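Local coordinates for flagellar hook protein FlgE (Caulobacter crescentus CB15, PDB 5AY6), which builds, as the full-length protein of which this is a 32 kDa fragment, the flagellar hook, which probably acts as a universal joint passing motor torque to the filament, at residues A[204-216]-A[262-274]. Numbering follows the deposited sequence.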
loop_
_atom_site.group_PDB
_atom_site.type_symbol
_atom_site.label_atom_id
_atom_site.label_comp_id
_atom_site.label_asym_id
_atom_site.label_seq_id
_atom_site.Cartn_x
_atom_site.Cartn_y
_atom_site.Cartn_z
ATOM N N PRO A 204 2.851 -15.439 11.372
ATOM C CA PRO A 204 2.736 -14.676 12.618
ATOM C C PRO A 204 3.285 -15.479 13.792
ATOM O O PRO A 204 2.941 -16.651 13.951
ATOM C CB PRO A 204 1.229 -14.440 12.747
ATOM C CG PRO A 204 0.736 -14.451 11.333
ATOM C CD PRO A 204 1.574 -15.496 10.639
ATOM N N GLY A 205 4.170 -14.872 14.573
ATOM C CA GLY A 205 4.806 -15.580 15.669
ATOM C C GLY A 205 6.146 -16.216 15.330
ATOM O O GLY A 205 6.898 -16.587 16.231
ATOM N N ASP A 206 6.449 -16.364 14.041
ATOM C CA ASP A 206 7.749 -16.905 13.628
ATOM C C ASP A 206 8.875 -15.886 13.796
ATOM O O ASP A 206 10.056 -16.245 13.750
ATOM C CB ASP A 206 7.712 -17.383 12.177
ATOM C CG ASP A 206 7.358 -18.853 12.052
ATOM O OD1 ASP A 206 6.707 -19.392 12.970
ATOM O OD2 ASP A 206 7.730 -19.471 11.027
ATOM N N LEU A 207 8.511 -14.622 13.981
ATOM C CA LEU A 207 9.487 -13.565 14.236
ATOM C C LEU A 207 9.407 -13.086 15.682
ATOM O O LEU A 207 8.322 -12.953 16.240
ATOM C CB LEU A 207 9.271 -12.376 13.300
ATOM C CG LEU A 207 9.284 -12.599 11.788
ATOM C CD1 LEU A 207 9.131 -11.263 11.064
ATOM C CD2 LEU A 207 10.547 -13.314 11.346
ATOM N N ALA A 208 10.560 -12.807 16.276
ATOM C CA ALA A 208 10.613 -12.354 17.663
ATOM C C ALA A 208 10.286 -10.871 17.812
ATOM O O ALA A 208 9.882 -10.424 18.882
ATOM C CB ALA A 208 11.987 -12.640 18.248
ATOM N N ASN A 209 10.463 -10.110 16.739
ATOM C CA ASN A 209 10.434 -8.648 16.822
ATOM C C ASN A 209 9.069 -8.006 16.578
ATOM O O ASN A 209 8.915 -6.790 16.724
ATOM C CB ASN A 209 11.440 -8.073 15.835
ATOM C CG ASN A 209 11.172 -8.525 14.419
ATOM O OD1 ASN A 209 11.381 -9.690 14.080
ATOM N ND2 ASN A 209 10.699 -7.608 13.582
ATOM N N ASN A 210 8.089 -8.813 16.188
ATOM C CA ASN A 210 6.710 -8.348 16.066
ATOM C C ASN A 210 5.747 -9.512 16.248
ATOM O O ASN A 210 6.173 -10.637 16.506
ATOM C CB ASN A 210 6.470 -7.657 14.715
ATOM C CG ASN A 210 6.704 -8.577 13.522
ATOM O OD1 ASN A 210 6.386 -9.764 13.557
ATOM N ND2 ASN A 210 7.266 -8.021 12.454
ATOM N N GLY A 211 4.456 -9.246 16.088
ATOM C CA GLY A 211 3.454 -10.281 16.252
ATOM C C GLY A 211 2.853 -10.785 14.951
ATOM O O GLY A 211 2.461 -11.953 14.856
ATOM N N ASN A 212 2.777 -9.924 13.942
ATOM C CA ASN A 212 2.070 -10.304 12.719
ATOM C C ASN A 212 2.973 -10.921 11.654
ATOM O O ASN A 212 2.493 -11.374 10.607
ATOM C CB ASN A 212 1.317 -9.100 12.131
ATOM C CG ASN A 212 2.241 -7.986 11.656
ATOM O OD1 ASN A 212 3.460 -8.137 11.598
ATOM N ND2 ASN A 212 1.650 -6.851 11.311
ATOM N N GLY A 213 4.277 -10.924 11.915
ATOM C CA GLY A 213 5.227 -11.572 11.028
ATOM C C GLY A 213 5.722 -10.775 9.833
ATOM O O GLY A 213 6.465 -11.300 8.997
ATOM N N GLN A 214 5.331 -9.511 9.735
ATOM C CA GLN A 214 5.756 -8.695 8.602
ATOM C C GLN A 214 7.282 -8.540 8.529
ATOM O O GLN A 214 7.951 -8.256 9.530
ATOM C CB GLN A 214 5.101 -7.316 8.652
ATOM C CG GLN A 214 5.164 -6.564 7.333
ATOM C CD GLN A 214 4.573 -5.177 7.428
ATOM O OE1 GLN A 214 5.215 -4.250 7.928
ATOM N NE2 GLN A 214 3.344 -5.020 6.947
ATOM N N ILE A 215 7.813 -8.726 7.324
ATOM C CA ILE A 215 9.247 -8.646 7.059
ATOM C C ILE A 215 9.590 -7.322 6.386
ATOM O O ILE A 215 10.528 -6.627 6.787
ATOM C CB ILE A 215 9.702 -9.825 6.173
ATOM C CG1 ILE A 215 9.558 -11.143 6.935
ATOM C CG2 ILE A 215 11.144 -9.634 5.690
ATOM C CD1 ILE A 215 9.749 -12.375 6.068
ATOM N N SER A 216 8.814 -6.970 5.365
ATOM C CA SER A 216 9.036 -5.726 4.637
ATOM C C SER A 216 7.821 -5.365 3.800
ATOM O O SER A 216 6.938 -6.190 3.578
ATOM C CB SER A 216 10.262 -5.838 3.735
ATOM O OG SER A 216 10.010 -6.765 2.694
ATOM N N PRO A 262 18.524 1.359 13.657
ATOM C CA PRO A 262 17.559 0.869 12.669
ATOM C C PRO A 262 16.361 0.240 13.353
ATOM O O PRO A 262 16.532 -0.313 14.444
ATOM C CB PRO A 262 18.353 -0.186 11.889
ATOM C CG PRO A 262 19.787 0.123 12.171
ATOM C CD PRO A 262 19.813 0.657 13.560
ATOM N N PRO A 263 15.167 0.323 12.738
ATOM C CA PRO A 263 14.043 -0.428 13.297
ATOM C C PRO A 263 14.464 -1.878 13.463
ATOM O O PRO A 263 15.234 -2.374 12.636
ATOM C CB PRO A 263 12.943 -0.274 12.241
ATOM C CG PRO A 263 13.308 0.960 11.492
ATOM C CD PRO A 263 14.811 0.986 11.472
ATOM N N THR A 264 14.016 -2.528 14.531
ATOM C CA THR A 264 14.449 -3.885 14.804
ATOM C C THR A 264 14.152 -4.748 13.594
ATOM O O THR A 264 12.997 -4.844 13.172
ATOM C CB THR A 264 13.760 -4.470 16.038
ATOM O OG1 THR A 264 14.025 -3.631 17.172
ATOM C CG2 THR A 264 14.290 -5.862 16.311
ATOM N N PRO A 265 15.201 -5.345 13.008
ATOM C CA PRO A 265 15.044 -6.157 11.798
ATOM C C PRO A 265 14.274 -7.435 12.082
ATOM O O PRO A 265 14.188 -7.842 13.244
ATOM C CB PRO A 265 16.490 -6.471 11.395
ATOM C CG PRO A 265 17.245 -6.437 12.688
ATOM C CD PRO A 265 16.602 -5.309 13.465
ATOM N N PRO A 266 13.711 -8.057 11.035
ATOM C CA PRO A 266 13.086 -9.371 11.190
ATOM C C PRO A 266 14.061 -10.344 11.830
ATOM O O PRO A 266 15.180 -10.518 11.343
ATOM C CB PRO A 266 12.745 -9.779 9.747
ATOM C CG PRO A 266 13.606 -8.908 8.885
ATOM C CD PRO A 266 13.716 -7.615 9.632
ATOM N N THR A 267 13.639 -10.945 12.935
ATOM C CA THR A 267 14.487 -11.815 13.733
ATOM C C THR A 267 13.694 -13.076 14.078
ATOM O O THR A 267 12.578 -12.971 14.572
ATOM C CB THR A 267 14.952 -11.102 15.027
ATOM O OG1 THR A 267 15.577 -9.849 14.701
ATOM C CG2 THR A 267 15.919 -11.968 15.816
ATOM N N TRP A 268 14.260 -14.251 13.804
ATOM C CA TRP A 268 13.596 -15.527 14.082
ATOM C C TRP A 268 13.192 -15.642 15.549
ATOM O O TRP A 268 13.925 -15.218 16.439
ATOM C CB TRP A 268 14.503 -16.712 13.727
ATOM C CG TRP A 268 14.744 -16.948 12.266
ATOM C CD1 TRP A 268 15.958 -17.022 11.639
ATOM C CD2 TRP A 268 13.758 -17.167 11.254
ATOM N NE1 TRP A 268 15.785 -17.269 10.299
ATOM C CE2 TRP A 268 14.439 -17.365 10.035
ATOM C CE3 TRP A 268 12.357 -17.217 11.254
ATOM C CZ2 TRP A 268 13.779 -17.601 8.831
ATOM C CZ3 TRP A 268 11.699 -17.454 10.055
ATOM C CH2 TRP A 268 12.412 -17.642 8.862
ATOM N N ALA A 269 12.024 -16.223 15.797
ATOM C CA ALA A 269 11.570 -16.453 17.162
ATOM C C ALA A 269 12.603 -17.274 17.925
ATOM O O ALA A 269 13.207 -18.193 17.371
ATOM C CB ALA A 269 10.221 -17.154 17.168
ATOM N N ASP A 270 12.824 -16.919 19.185
ATOM C CA ASP A 270 13.740 -17.653 20.056
ATOM C C ASP A 270 13.547 -19.166 20.042
ATOM O O ASP A 270 14.514 -19.930 19.943
ATOM C CB ASP A 270 13.586 -17.182 21.495
ATOM C CG ASP A 270 14.479 -17.948 22.459
ATOM O OD1 ASP A 270 15.673 -18.156 22.146
ATOM O OD2 ASP A 270 13.975 -18.383 23.518
ATOM N N ALA A 271 12.291 -19.585 20.165
ATOM C CA ALA A 271 11.930 -21.001 20.277
ATOM C C ALA A 271 12.412 -21.837 19.097
ATOM O O ALA A 271 12.740 -23.012 19.260
ATOM C CB ALA A 271 10.419 -21.138 20.423
ATOM N N LEU A 272 12.462 -21.234 17.914
ATOM C CA LEU A 272 12.896 -21.952 16.722
ATOM C C LEU A 272 14.380 -22.303 16.808
ATOM O O LEU A 272 14.802 -23.355 16.326
ATOM C CB LEU A 272 12.615 -21.127 15.460
ATOM C CG LEU A 272 11.158 -20.717 15.257
ATOM C CD1 LEU A 272 11.013 -19.762 14.081
ATOM C CD2 LEU A 272 10.274 -21.944 15.057
ATOM N N GLY A 273 15.162 -21.417 17.426
ATOM C CA GLY A 273 16.579 -21.652 17.656
ATOM C C GLY A 273 17.376 -21.873 16.385
ATOM O O GLY A 273 18.281 -22.709 16.347
ATOM N N ILE A 274 17.041 -21.117 15.343
ATOM C CA ILE A 274 17.651 -21.290 14.027
ATOM C C ILE A 274 18.530 -20.105 13.640
ATOM O O ILE A 274 18.440 -19.028 14.237
ATOM C CB ILE A 274 16.580 -21.498 12.942
ATOM C CG1 ILE A 274 15.561 -20.357 12.975
ATOM C CG2 ILE A 274 15.874 -22.833 13.141
ATOM C CD1 ILE A 274 14.448 -20.492 11.943
#
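Asn209 turns its carboxamide onto the proline-rich strip 264-267, where OD1 accepts the backbone N-H of Thr267 (N to OD1 2.8 Å), the donor standing well above the carbonyl plane. With chi1 at 57°, CG sits between the backbone N and the carbonyl carbon, which carries the amide across to residues 265-267. CB itself packs on the Thr264 methyl CG2 (3.6 Å). Thr267 sends its own hydroxyl back to Pro265 O. A leucine in place of Asn209 would probably leave the Thr267 amide without its acceptor and unpin this end of the proline-rich strip. Further along, the backbones take over: Ala208 N donates to Thr267 O almost straight (165° at the hydrogen), and Ala269 N donates to Asp206 O (2.8 Å). These two bonds frame a single beta bridge between Leu207 and Trp268, by which the long loop before strand 277-291 fastens to the hairpin connection between strands 195-202 and 214-222 of the FlaE D2 domain. Leu207 CA makes a CA-H...O contact with the same Thr267 O, 3.2 Å away. Beyond CB its side chain lies alongside the Pro266 ring, pointing the same way, with CD1 4.1 Å from Pro266 CB; Ile215 crosses that ring at roughly a right angle, CG2 meeting CG. Leu207, Ile215 and Trp268 all reach Ile245 of strand 242-245. The indole of Trp268 presents its CE3 edge to Asp206 O, nearly in the ring plane, while Ile274 CD1 rests 3.4 Å above one face, offset toward the rim. Leu272 brings CD1 up to that same Asp206 carbonyl oxygen (3.7 Å).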